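PDB 3QP9: type I polyketide synthase PikAII from Streptomyces venezuelae, which contains a C2-type ketoreductase domain of a modular polyketide synthase, a Rossmann-fold domain probably acting in epimerization and probably lacking ordinary ketone-reducing activity. Local coordinates for residues S49-V54 against D77-D82; L53-E58 against D108-L113; L229-V234 against G506-D511; L399-A404 against S438-P443; G462-A467 against I488-W493. One frame throughout, in Å; residues are numbered along the deposited sequence.

Contact 1 (S49-V54 against D77-D82); sequences SGRWLV and DPVQLD
G50 opens the pairing by taking the amide of D77 on its carbonyl, N to O 2.7 Å, where the two parallel strands of a beta-alpha-beta crossover, 51-57 and 77-83, come together through helix 65-73. The short strand segments run 27° apart. R51 follows with its CG turned away from the backbone N (chi1 180°), and bends in its chi2 and chi3 bring the guanidinium beside the D77 carboxylate: NE lies 3.3 Å from OD2 in a salt bridge. The two planes stand 77° apart, so the charges meet without a matched pair of parallel bonds. W52 sits astride the next step of the parallel pattern: its N donates to D77 O and its O accepts the N of V79, at 2.7 Å and nearly straight. Its indole meanwhile turns off to the face that carries P78. On the R51 face, L53 meets L81 obliquely, CD1 to CD1 3.6 Å, and helix 89-102 covers L53 through L96 and A99. V54 ends the run, its side chain packing on L68 and L71 of helix 65-73. Its N binds V79 O, while its O receives the amide N of L81 at 2.8 Å.

Contact 2 (L53-E58 against D108-L113); sequences LVVVPE and DGVLSL
V55 and V110 touch on one face of a parallel strand pair in a Rossmann-like alpha/beta fold, CG2 of V55 lying 4.0 Å from CG1 of V110. On the other face L113 supplies the packing. Its CG is turned away from its own carbonyl carbon (chi1 -52°), which carries CD1 back over strand 51-57 to within 4.0 Å of V54 CG1 and 4.2 Å of V56 CG2. L113 and V56 run side by side, whereas V54 is met at a slant. Helix 65-73 covers this second face, with V67 against L111 and L113, and strand 151-156 continues the pairing beyond 109-112. All the touching residues are buried, and four N-H...O bonds pair their backbone groups. L53 takes both of its bonds from the same neighbour, N to G109 O and O from L111 N at 3.0 Å; V55 does likewise, with its N on L111 O. The segment axes differ by only 18°, and the CA atoms of L53 and V110 lie 4.9 Å apart, as in a regular parallel pair. Toward the strand ends P57 rests its CD 3.5 Å from the carbonyl O of L113, whose N donates to V55 O at 2.8 Å.

Contact 3 (L229-V234 against G506-D511); sequences LARRLV and GTLLAD
R232 and D511 meet because the R232 chain bends at chi2: chi1 of -71° and chi2 of -61° return the guanidinium from a CB that leaves the loop behind to residues 507-511. The type I turn T507-A510 presents the O of T507 over one guanidinium face, 3.1 Å above its plane. No hydrogen bond results there; R232 NH2 donates to R231 O at 3.1 Å, in the guanidinium plane. The D511 carboxylate comes obliquely, planes 63° apart, and R232 NE reaches OD2 at 3.4 Å in a salt bridge whose hydrogen bond is weak. A water completes the link, accepting from R232 NH1 and donating to D511 OD1 at 2.6 Å. The backbone joins more firmly: L233 N donates to L508 O at 2.9 Å, and a second water ties L233 O, L508 O and D511 N. L508 CD1 lies beside R231, and L233 CD2 4.0 Å from L509 CD2. E218 gives R232 NH1 a second salt bridge and also takes the hydroxyl of T507. With two carboxylates, R231 O and water around one buried guanidinium, R232 probably keeps its positive charge, and with the waters and the L233-L508 bond it links the loop to strand 227-235.

Contact 4 (L399-A404 against S438-P443); sequences LFSSVA and SVAWSP
F400 and W441 meet on one face of a parallel pair in the Rossmann fold of the KR domain, where strands 396-402 and 435-441 are joined through helix 413-426 as a beta-alpha-beta unit. Side-chain packing comes first. NE1 of W441 lies over one face of the F400 ring, 3.4 Å from CD2 and offset toward the rim. The rings cross obliquely, planes 44° apart, with 4.5 Å between the phenyl and five-ring centroids. With CG of W441 turned away from its carbonyl carbon (chi1 -63°), the indole leans across the neighbouring strand, setting S401 O at its edge, in plane. W444 meets the indole edge-to-face, and helix 468-481 packs on both aromatic residues through L475. Past the strand ends, V403 CG1 packs 3.6 Å from S442 N.

The backbone bonds form a second group. V439 N donates to L399 O at 2.8 Å, S401 N to V439 O, and W441 N to S401 O at a longer 3.2 Å. In this last bond the donor stands above the carbonyl plane, at a C=O...N angle of 107°. V403 N then donates to W441 O at 2.9 Å.

Hydroxyls make up the third group. S401 CB packs 3.4 Å from S438 OG on the face opposite the aromatics, and D423 binds S438 OG while holding S401 OG weakly. As the strand ends, S402 OG accepts the N of A404 at 2.9 Å in an ST turn.

Contact 5 (G462-A467 against I488-W493); sequences GLRPLA and IADVDW
L463 and V491 form a single backbone bridge between two irregular connections of this Rossmann-type fold, the loop after helix 453-460 and the one after strand 485-488; the touching parts run 145° apart. Two backbone bonds frame it. D492 N approaches G462 O in the carbonyl plane, on a lone pair, at 2.9 Å, and R464 N donates to D490 O at 3.2 Å. Beside them CD2 of L463 lies 3.8 Å from CG2 of V491, the two side chains running the same way.

D490 carries most of the remaining contact. Its CG is turned away from its backbone N (chi1 -177°), which lays the carboxylate along R464, OD2 3.7 Å from CD of that arginine. The charged atoms stay beyond salt-bridge range. A water lies 2.8 Å from D490 OD2 and also near P465 O, with more acceptors around it than it has protons. L466 slides past D490 in the opposite direction, bringing CD1 to 3.6 Å from CB. The amide N of D490, buried by this contact, has no hydrogen-bond partner in the model.

Farther out, the local chain geometry positions these groups. G462 ends helix 453-460 in a Schellman motif with positive phi, which turns its carbonyl toward D492. D492 is itself the N-cap of helix 493-501, with OD1 bonded to S494. L466 also rests on W441 and S442, holding the first loop against strand 435-441. At the far end CG1 of V491 sits over the centre of the W493 ring, 3.4 Å above its plane.

Contacts 1 and 2 share L53 and V54 and lie on the two sides of strand 51-57, their centres 7 Å apart, so 77-83, 51-57 and 109-112 run in parallel. Contact 4 lies about 38 Å from contact 1, between centres. Contact 5 touches contact 4, about 12 Å away, through backbone bonds at A440-I488 and P443-L466. Contact 3 meets contact 5 where L233 and L509 pack on W493. Along the chain contacts 1 and 2 close first; contacts 4 and 5 fall inside the long loop closed by contact 3, which ties loop 506-511 back to strand 227-235. Contacts 1 and 2 in one Rossmann-like half and contact 4 in another are consistent with the structural and catalytic subdomains of polyketide synthase ketoreductases, contact 3 lying between.

Contact 1 (S49-V54 against D77-D82)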
# COMPACT_ATOMS: atom_id res chain seq x y z
N SER A 49 -17.07 25.18 8.39
CA SER A 49 -17.89 25.59 9.52
C SER A 49 -18.18 24.45 10.49
O SER A 49 -17.95 23.26 10.19
CB SER A 49 -19.22 26.20 9.05
OG SER A 49 -19.91 25.35 8.14
N GLY A 50 -18.69 24.83 11.65
CA GLY A 50 -19.13 23.89 12.67
C GLY A 50 -18.04 23.22 13.49
O GLY A 50 -16.87 23.60 13.43
N ARG A 51 -18.43 22.18 14.22
CA ARG A 51 -17.52 21.52 15.13
C ARG A 51 -16.72 20.48 14.34
O ARG A 51 -17.34 19.59 13.70
CB ARG A 51 -18.30 20.84 16.27
CG ARG A 51 -17.43 20.09 17.31
CD ARG A 51 -16.86 20.96 18.41
NE ARG A 51 -17.78 22.02 18.84
CZ ARG A 51 -18.43 22.09 20.01
NH1 ARG A 51 -18.29 21.16 20.95
NH2 ARG A 51 -19.23 23.12 20.24
N TRP A 52 -15.37 20.58 14.43
CA TRP A 52 -14.43 19.55 13.92
C TRP A 52 -13.73 18.86 15.09
O TRP A 52 -13.11 19.52 15.95
CB TRP A 52 -13.41 20.15 12.90
CG TRP A 52 -14.02 20.20 11.50
CD1 TRP A 52 -14.95 21.11 11.06
CD2 TRP A 52 -13.82 19.27 10.40
NE1 TRP A 52 -15.30 20.82 9.76
CE2 TRP A 52 -14.64 19.69 9.35
CE3 TRP A 52 -12.99 18.15 10.20
CZ2 TRP A 52 -14.68 19.02 8.11
CZ3 TRP A 52 -13.07 17.45 8.98
CH2 TRP A 52 -13.90 17.91 7.96
N LEU A 53 -13.80 17.55 15.17
CA LEU A 53 -13.02 16.87 16.18
C LEU A 53 -11.66 16.56 15.58
O LEU A 53 -11.59 16.02 14.45
CB LEU A 53 -13.68 15.56 16.61
CG LEU A 53 -15.09 15.63 17.20
CD1 LEU A 53 -15.47 14.30 17.74
CD2 LEU A 53 -15.25 16.75 18.27
N VAL A 54 -10.61 16.90 16.30
CA VAL A 54 -9.27 16.58 15.86
C VAL A 54 -8.72 15.54 16.77
O VAL A 54 -8.55 15.77 17.95
CB VAL A 54 -8.38 17.82 15.74
CG1 VAL A 54 -6.93 17.47 15.22
CG2 VAL A 54 -9.09 18.84 14.87
N ASP A 77 -14.95 25.36 14.13
CA ASP A 77 -14.71 25.39 15.59
C ASP A 77 -14.01 24.08 15.99
O ASP A 77 -14.67 23.08 16.23
CB ASP A 77 -16.03 25.62 16.38
CG ASP A 77 -15.85 25.57 17.94
OD1 ASP A 77 -14.76 25.95 18.46
OD2 ASP A 77 -16.82 25.13 18.65
N PRO A 78 -12.66 24.05 16.01
CA PRO A 78 -11.95 22.77 16.26
C PRO A 78 -11.85 22.34 17.72
O PRO A 78 -11.46 23.13 18.60
CB PRO A 78 -10.53 23.02 15.72
CG PRO A 78 -10.42 24.49 15.53
CD PRO A 78 -11.73 25.17 15.79
N VAL A 79 -12.16 21.08 17.98
CA VAL A 79 -11.95 20.50 19.32
C VAL A 79 -10.90 19.38 19.28
O VAL A 79 -11.10 18.34 18.64
CB VAL A 79 -13.30 19.95 19.93
CG1 VAL A 79 -13.07 19.33 21.32
CG2 VAL A 79 -14.33 21.07 20.01
N GLN A 80 -9.80 19.58 19.98
CA GLN A 80 -8.82 18.49 20.13
C GLN A 80 -9.21 17.39 21.09
O GLN A 80 -9.72 17.64 22.19
CB GLN A 80 -7.47 19.04 20.54
CG GLN A 80 -6.38 18.01 20.59
CD GLN A 80 -5.00 18.65 20.64
OE1 GLN A 80 -4.84 19.80 20.24
NE2 GLN A 80 -4.02 17.92 21.16
N LEU A 81 -8.97 16.17 20.66
CA LEU A 81 -9.29 15.00 21.43
C LEU A 81 -8.03 14.15 21.47
O LEU A 81 -7.74 13.41 20.51
CB LEU A 81 -10.42 14.23 20.78
CG LEU A 81 -11.71 15.01 20.61
CD1 LEU A 81 -12.74 14.11 20.02
CD2 LEU A 81 -12.21 15.52 21.99
N ASP A 82 -7.27 14.32 22.54
CA ASP A 82 -6.04 13.58 22.72
C ASP A 82 -6.40 12.16 23.13
O ASP A 82 -7.06 11.97 24.13
CB ASP A 82 -5.16 14.21 23.79
CG ASP A 82 -5.17 15.72 23.76
OD1 ASP A 82 -4.57 16.30 22.82
OD2 ASP A 82 -5.80 16.33 24.69

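Contact 2 (L53-E58 against D108-L113)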
# COMPACT_ATOMS: atom_id res chain seq x y z
N LEU A 53 -13.80 17.55 15.17
CA LEU A 53 -13.02 16.87 16.18
C LEU A 53 -11.66 16.56 15.58
O LEU A 53 -11.59 16.02 14.45
CB LEU A 53 -13.68 15.56 16.61
CG LEU A 53 -15.09 15.63 17.20
CD1 LEU A 53 -15.47 14.30 17.74
CD2 LEU A 53 -15.25 16.75 18.27
N VAL A 54 -10.61 16.90 16.30
CA VAL A 54 -9.27 16.58 15.86
C VAL A 54 -8.72 15.54 16.77
O VAL A 54 -8.55 15.77 17.95
CB VAL A 54 -8.38 17.82 15.74
CG1 VAL A 54 -6.93 17.47 15.22
CG2 VAL A 54 -9.09 18.84 14.87
N VAL A 55 -8.56 14.34 16.25
CA VAL A 55 -7.99 13.28 17.00
C VAL A 55 -6.50 13.17 16.91
O VAL A 55 -6.01 12.74 15.89
CB VAL A 55 -8.57 11.97 16.59
CG1 VAL A 55 -8.25 10.90 17.62
CG2 VAL A 55 -10.06 12.13 16.40
N VAL A 56 -5.80 13.48 18.01
CA VAL A 56 -4.36 13.57 18.10
C VAL A 56 -3.83 12.45 19.01
O VAL A 56 -4.44 12.13 20.04
CB VAL A 56 -4.02 14.95 18.68
CG1 VAL A 56 -2.55 15.26 18.66
CG2 VAL A 56 -4.78 15.99 17.88
N PRO A 57 -2.70 11.81 18.64
CA PRO A 57 -2.13 10.87 19.60
C PRO A 57 -1.60 11.64 20.83
O PRO A 57 -1.05 12.74 20.68
CB PRO A 57 -1.03 10.16 18.82
CG PRO A 57 -1.32 10.43 17.40
CD PRO A 57 -2.01 11.77 17.35
N GLU A 58 -1.86 11.08 22.02
CA GLU A 58 -1.62 11.72 23.34
C GLU A 58 -0.35 12.53 23.56
O GLU A 58 -0.41 13.72 23.86
CB GLU A 58 -1.69 10.66 24.45
CG GLU A 58 -2.17 11.23 25.79
CD GLU A 58 -2.74 10.15 26.68
OE1 GLU A 58 -2.51 8.96 26.35
OE2 GLU A 58 -3.40 10.48 27.69
N ASP A 108 -19.34 18.34 12.41
CA ASP A 108 -19.25 18.54 10.99
C ASP A 108 -18.17 17.71 10.32
O ASP A 108 -18.32 17.42 9.15
CB ASP A 108 -19.09 20.01 10.65
CG ASP A 108 -20.35 20.83 11.05
OD1 ASP A 108 -21.45 20.28 10.99
OD2 ASP A 108 -20.22 22.04 11.37
N GLY A 109 -17.14 17.31 11.07
CA GLY A 109 -16.14 16.42 10.49
C GLY A 109 -15.24 15.89 11.56
O GLY A 109 -15.23 16.38 12.70
N VAL A 110 -14.44 14.90 11.19
CA VAL A 110 -13.43 14.31 12.04
C VAL A 110 -12.12 14.19 11.23
O VAL A 110 -12.12 13.61 10.13
CB VAL A 110 -13.82 12.88 12.48
CG1 VAL A 110 -12.76 12.25 13.48
CG2 VAL A 110 -15.24 12.88 13.18
N LEU A 111 -11.05 14.73 11.82
CA LEU A 111 -9.72 14.85 11.25
C LEU A 111 -8.82 14.05 12.13
O LEU A 111 -8.56 14.43 13.27
CB LEU A 111 -9.22 16.29 11.31
CG LEU A 111 -7.93 16.46 10.48
CD1 LEU A 111 -8.15 16.02 9.06
CD2 LEU A 111 -7.51 17.92 10.54
N SER A 112 -8.37 12.92 11.63
CA SER A 112 -7.45 12.08 12.43
C SER A 112 -6.01 12.45 12.18
O SER A 112 -5.53 12.38 11.01
CB SER A 112 -7.63 10.66 12.07
OG SER A 112 -6.70 9.85 12.77
N LEU A 113 -5.28 12.85 13.24
CA LEU A 113 -3.80 12.96 13.07
C LEU A 113 -3.10 11.67 13.57
O LEU A 113 -1.90 11.71 13.85
CB LEU A 113 -3.25 14.23 13.79
CG LEU A 113 -3.94 15.57 13.45
CD1 LEU A 113 -3.20 16.77 14.10
CD2 LEU A 113 -4.02 15.83 11.91

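Contact 3 (L229-V234 against G506-D511)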
# COMPACT_ATOMS: atom_id res chain seq x y z
N LEU A 229 -3.03 18.08 -5.50
CA LEU A 229 -2.98 16.97 -6.47
C LEU A 229 -3.92 15.80 -6.09
O LEU A 229 -4.05 15.48 -4.93
CB LEU A 229 -1.57 16.40 -6.62
CG LEU A 229 -0.55 17.41 -7.17
CD1 LEU A 229 0.06 18.25 -5.97
CD2 LEU A 229 0.65 16.83 -8.06
N ALA A 230 -4.57 15.16 -7.07
CA ALA A 230 -5.50 14.12 -6.80
C ALA A 230 -5.11 12.84 -7.50
O ALA A 230 -4.61 12.82 -8.66
CB ALA A 230 -6.92 14.56 -7.24
N ARG A 231 -5.35 11.75 -6.81
CA ARG A 231 -4.91 10.41 -7.22
C ARG A 231 -5.74 9.78 -8.35
O ARG A 231 -7.02 9.77 -8.32
CB ARG A 231 -4.92 9.49 -5.99
CG ARG A 231 -4.17 8.11 -6.19
CD ARG A 231 -3.77 7.59 -4.75
NE ARG A 231 -3.19 6.22 -4.87
CZ ARG A 231 -3.88 5.08 -4.96
NH1 ARG A 231 -3.21 3.90 -5.02
NH2 ARG A 231 -5.19 5.07 -5.14
N ARG A 232 -5.04 9.25 -9.32
CA ARG A 232 -5.70 8.70 -10.54
C ARG A 232 -5.00 7.41 -10.93
O ARG A 232 -3.77 7.38 -10.94
CB ARG A 232 -5.49 9.75 -11.72
CG ARG A 232 -6.31 11.04 -11.58
CD ARG A 232 -7.87 10.70 -11.56
NE ARG A 232 -8.65 11.97 -11.60
CZ ARG A 232 -9.04 12.61 -10.52
NH1 ARG A 232 -9.76 13.71 -10.62
NH2 ARG A 232 -8.70 12.14 -9.32
N LEU A 233 -5.74 6.36 -11.27
CA LEU A 233 -5.18 5.20 -11.98
C LEU A 233 -5.28 5.40 -13.47
O LEU A 233 -6.36 5.64 -13.99
CB LEU A 233 -5.93 3.94 -11.54
CG LEU A 233 -5.38 2.67 -12.20
CD1 LEU A 233 -4.10 2.38 -11.35
CD2 LEU A 233 -6.47 1.60 -12.01
N VAL A 234 -4.15 5.43 -14.17
CA VAL A 234 -4.17 5.62 -15.59
C VAL A 234 -3.43 4.49 -16.32
O VAL A 234 -2.61 3.75 -15.75
CB VAL A 234 -3.50 7.02 -16.00
CG1 VAL A 234 -4.33 8.24 -15.33
CG2 VAL A 234 -2.06 7.01 -15.65
N GLY A 506 -16.44 7.93 -6.65
CA GLY A 506 -15.08 8.40 -6.51
C GLY A 506 -14.54 8.77 -7.84
O GLY A 506 -15.23 8.64 -8.89
N THR A 507 -13.31 9.19 -7.82
CA THR A 507 -12.74 9.81 -9.03
C THR A 507 -11.44 9.14 -9.43
O THR A 507 -10.73 9.57 -10.40
CB THR A 507 -12.40 11.27 -8.79
OG1 THR A 507 -11.56 11.35 -7.61
CG2 THR A 507 -13.64 12.19 -8.61
N LEU A 508 -11.06 8.07 -8.76
CA LEU A 508 -9.82 7.36 -9.07
C LEU A 508 -9.72 6.89 -10.53
O LEU A 508 -8.64 6.86 -11.14
CB LEU A 508 -9.68 6.12 -8.11
CG LEU A 508 -8.31 5.47 -8.24
CD1 LEU A 508 -6.99 6.33 -7.81
CD2 LEU A 508 -8.25 4.04 -7.72
N LEU A 509 -10.85 6.53 -11.12
CA LEU A 509 -10.84 6.03 -12.51
C LEU A 509 -11.30 7.12 -13.52
O LEU A 509 -11.62 6.79 -14.64
CB LEU A 509 -11.87 4.84 -12.56
CG LEU A 509 -11.65 3.77 -11.53
CD1 LEU A 509 -12.65 2.61 -11.66
CD2 LEU A 509 -10.13 3.26 -11.71
N ALA A 510 -11.32 8.39 -13.14
CA ALA A 510 -11.87 9.48 -13.97
C ALA A 510 -11.08 9.67 -15.23
O ALA A 510 -11.61 10.16 -16.21
CB ALA A 510 -11.94 10.81 -13.15
N ASP A 511 -9.81 9.31 -15.17
CA ASP A 511 -8.90 9.63 -16.27
C ASP A 511 -8.45 8.32 -17.02
O ASP A 511 -7.41 8.21 -17.65
CB ASP A 511 -7.73 10.50 -15.74
CG ASP A 511 -8.19 11.94 -15.20
OD1 ASP A 511 -9.36 12.39 -15.30
OD2 ASP A 511 -7.32 12.59 -14.64
O HOH W 1 -9.00 9.49 -6.25
O HOH W 2 -10.22 14.02 -13.47
O HOH W 3 -8.06 7.88 -13.60

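Contact 4 (L399-A404 against S438-P443)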
# COMPACT_ATOMS: atom_id res chain seq x y z
N LEU A 399 9.43 -6.26 -5.33
CA LEU A 399 8.31 -6.61 -4.41
C LEU A 399 7.01 -6.94 -5.12
O LEU A 399 6.51 -6.18 -6.02
CB LEU A 399 8.09 -5.39 -3.49
CG LEU A 399 9.40 -4.85 -2.90
CD1 LEU A 399 9.12 -3.60 -1.89
CD2 LEU A 399 10.13 -5.97 -2.10
N PHE A 400 6.43 -8.06 -4.74
CA PHE A 400 5.11 -8.46 -5.25
C PHE A 400 4.04 -7.88 -4.33
O PHE A 400 3.86 -8.36 -3.23
CB PHE A 400 5.00 -10.01 -5.35
CG PHE A 400 5.60 -10.59 -6.63
CD1 PHE A 400 6.79 -10.13 -7.13
CD2 PHE A 400 4.95 -11.61 -7.34
CE1 PHE A 400 7.32 -10.66 -8.31
CE2 PHE A 400 5.48 -12.13 -8.54
CZ PHE A 400 6.61 -11.68 -9.03
N SER A 401 3.33 -6.85 -4.84
CA SER A 401 2.26 -6.22 -4.14
C SER A 401 0.95 -6.63 -4.85
O SER A 401 0.90 -7.63 -5.60
CB SER A 401 2.53 -4.70 -4.18
OG SER A 401 1.46 -3.87 -3.72
N SER A 402 -0.09 -5.85 -4.66
CA SER A 402 -1.44 -6.31 -5.04
C SER A 402 -2.30 -5.12 -5.40
O SER A 402 -2.17 -4.07 -4.80
CB SER A 402 -2.07 -7.04 -3.85
OG SER A 402 -3.47 -7.06 -3.96
N VAL A 403 -3.21 -5.31 -6.35
CA VAL A 403 -4.21 -4.31 -6.64
C VAL A 403 -5.04 -3.89 -5.36
O VAL A 403 -5.72 -2.86 -5.42
CB VAL A 403 -5.17 -4.74 -7.80
CG1 VAL A 403 -4.41 -4.94 -9.16
CG2 VAL A 403 -5.98 -6.06 -7.46
N ALA A 404 -4.95 -4.63 -4.25
CA ALA A 404 -5.69 -4.27 -2.97
C ALA A 404 -5.06 -2.97 -2.44
O ALA A 404 -5.76 -2.10 -1.92
CB ALA A 404 -5.58 -5.38 -1.92
N SER A 438 8.07 -2.01 -7.07
CA SER A 438 6.93 -2.72 -6.55
C SER A 438 5.95 -3.00 -7.72
O SER A 438 5.45 -2.06 -8.43
CB SER A 438 6.25 -1.95 -5.47
OG SER A 438 5.14 -2.70 -4.97
N VAL A 439 5.63 -4.25 -7.92
CA VAL A 439 4.59 -4.53 -8.92
C VAL A 439 3.26 -4.94 -8.25
O VAL A 439 3.18 -5.93 -7.50
CB VAL A 439 5.03 -5.60 -9.91
CG1 VAL A 439 3.95 -5.81 -10.90
CG2 VAL A 439 6.35 -5.13 -10.71
N ALA A 440 2.18 -4.19 -8.52
CA ALA A 440 0.89 -4.50 -7.85
C ALA A 440 0.10 -5.38 -8.79
O ALA A 440 -0.37 -4.93 -9.78
CB ALA A 440 0.14 -3.24 -7.58
N TRP A 441 -0.14 -6.63 -8.44
CA TRP A 441 -0.75 -7.61 -9.32
C TRP A 441 -2.19 -7.85 -9.00
O TRP A 441 -2.64 -7.76 -7.84
CB TRP A 441 -0.07 -8.94 -9.12
CG TRP A 441 1.40 -9.00 -9.46
CD1 TRP A 441 2.46 -8.99 -8.57
CD2 TRP A 441 1.98 -9.28 -10.75
NE1 TRP A 441 3.65 -9.17 -9.24
CE2 TRP A 441 3.38 -9.41 -10.56
CE3 TRP A 441 1.44 -9.46 -12.03
CZ2 TRP A 441 4.29 -9.68 -11.65
CZ3 TRP A 441 2.33 -9.77 -13.11
CH2 TRP A 441 3.73 -9.81 -12.92
N SER A 442 -2.95 -8.15 -10.04
CA SER A 442 -4.23 -8.74 -9.82
C SER A 442 -3.99 -10.23 -9.65
O SER A 442 -2.93 -10.71 -10.01
CB SER A 442 -5.20 -8.41 -10.99
OG SER A 442 -4.78 -8.99 -12.18
N PRO A 443 -4.96 -10.98 -9.09
CA PRO A 443 -4.64 -12.40 -8.83
C PRO A 443 -4.28 -13.25 -10.03
O PRO A 443 -4.90 -13.17 -11.08
CB PRO A 443 -5.97 -12.94 -8.21
CG PRO A 443 -6.53 -11.73 -7.43
CD PRO A 443 -6.19 -10.56 -8.42

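Contact 5 (G462-A467 against I488-W493)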
# COMPACT_ATOMS: atom_id res chain seq x y z
N GLY A 462 -15.15 -8.29 -13.44
CA GLY A 462 -14.29 -8.12 -14.60
C GLY A 462 -12.79 -8.34 -14.38
O GLY A 462 -12.01 -7.90 -15.20
N LEU A 463 -12.39 -9.02 -13.32
CA LEU A 463 -10.97 -9.35 -13.07
C LEU A 463 -10.72 -10.79 -13.54
O LEU A 463 -11.30 -11.75 -12.94
CB LEU A 463 -10.58 -9.18 -11.59
CG LEU A 463 -10.50 -7.74 -11.01
CD1 LEU A 463 -10.18 -7.80 -9.57
CD2 LEU A 463 -9.35 -6.95 -11.67
N ARG A 464 -9.94 -10.93 -14.62
CA ARG A 464 -9.64 -12.24 -15.23
C ARG A 464 -8.30 -12.73 -14.69
O ARG A 464 -7.29 -12.06 -14.91
CB ARG A 464 -9.59 -12.13 -16.78
CG ARG A 464 -9.58 -13.54 -17.49
CD ARG A 464 -9.23 -13.65 -19.01
NE ARG A 464 -10.27 -13.13 -19.89
CZ ARG A 464 -11.20 -13.87 -20.49
NH1 ARG A 464 -11.23 -15.19 -20.28
NH2 ARG A 464 -12.11 -13.30 -21.27
N PRO A 465 -8.26 -13.90 -13.99
CA PRO A 465 -6.97 -14.35 -13.45
C PRO A 465 -5.88 -14.41 -14.49
O PRO A 465 -6.14 -14.77 -15.66
CB PRO A 465 -7.24 -15.77 -12.93
CG PRO A 465 -8.79 -15.82 -12.75
CD PRO A 465 -9.39 -14.60 -13.29
N LEU A 466 -4.69 -13.98 -14.06
CA LEU A 466 -3.52 -13.86 -14.95
C LEU A 466 -2.91 -15.21 -15.24
O LEU A 466 -2.49 -15.91 -14.32
CB LEU A 466 -2.43 -12.94 -14.33
CG LEU A 466 -2.47 -11.42 -14.50
CD1 LEU A 466 -3.83 -10.78 -14.87
CD2 LEU A 466 -1.54 -10.55 -13.51
N ALA A 467 -2.75 -15.54 -16.53
CA ALA A 467 -1.88 -16.73 -16.81
C ALA A 467 -0.42 -16.42 -16.36
O ALA A 467 0.07 -15.31 -16.55
CB ALA A 467 -1.91 -17.16 -18.23
N ILE A 488 -0.11 -4.46 -12.75
CA ILE A 488 -0.33 -5.35 -13.87
C ILE A 488 -1.64 -6.07 -13.54
O ILE A 488 -1.68 -6.85 -12.63
CB ILE A 488 0.79 -6.31 -13.96
CG1 ILE A 488 2.08 -5.48 -14.18
CG2 ILE A 488 0.56 -7.27 -15.25
CD1 ILE A 488 3.28 -6.35 -14.39
N ALA A 489 -2.65 -5.86 -14.35
CA ALA A 489 -3.94 -6.44 -14.08
C ALA A 489 -4.77 -6.55 -15.39
O ALA A 489 -4.61 -5.74 -16.30
CB ALA A 489 -4.65 -5.56 -13.02
N ASP A 490 -5.56 -7.63 -15.52
CA ASP A 490 -6.37 -7.86 -16.70
C ASP A 490 -7.77 -7.51 -16.23
O ASP A 490 -8.39 -8.30 -15.50
CB ASP A 490 -6.26 -9.36 -17.12
CG ASP A 490 -7.04 -9.66 -18.41
OD1 ASP A 490 -7.79 -8.76 -18.87
OD2 ASP A 490 -6.91 -10.75 -19.00
N VAL A 491 -8.25 -6.32 -16.63
CA VAL A 491 -9.47 -5.73 -16.11
C VAL A 491 -10.41 -5.43 -17.31
O VAL A 491 -9.98 -4.81 -18.30
CB VAL A 491 -9.16 -4.41 -15.34
CG1 VAL A 491 -10.43 -4.00 -14.55
CG2 VAL A 491 -7.99 -4.55 -14.34
N ASP A 492 -11.64 -5.95 -17.27
CA ASP A 492 -12.73 -5.45 -18.12
C ASP A 492 -13.36 -4.29 -17.34
O ASP A 492 -14.20 -4.50 -16.48
CB ASP A 492 -13.76 -6.57 -18.38
CG ASP A 492 -15.02 -6.09 -19.09
OD1 ASP A 492 -15.15 -4.94 -19.62
OD2 ASP A 492 -15.96 -6.89 -19.08
N TRP A 493 -12.97 -3.07 -17.70
CA TRP A 493 -13.45 -1.86 -17.04
C TRP A 493 -14.96 -1.62 -17.13
O TRP A 493 -15.53 -1.01 -16.26
CB TRP A 493 -12.64 -0.62 -17.56
CG TRP A 493 -11.18 -0.76 -17.19
CD1 TRP A 493 -10.13 -1.06 -18.01
CD2 TRP A 493 -10.64 -0.68 -15.87
NE1 TRP A 493 -8.97 -1.12 -17.31
CE2 TRP A 493 -9.24 -0.89 -15.98
CE3 TRP A 493 -11.20 -0.36 -14.61
CZ2 TRP A 493 -8.39 -0.88 -14.86
CZ3 TRP A 493 -10.33 -0.34 -13.47
CH2 TRP A 493 -8.96 -0.56 -13.62
O HOH W 4 -6.08 -13.14 -17.92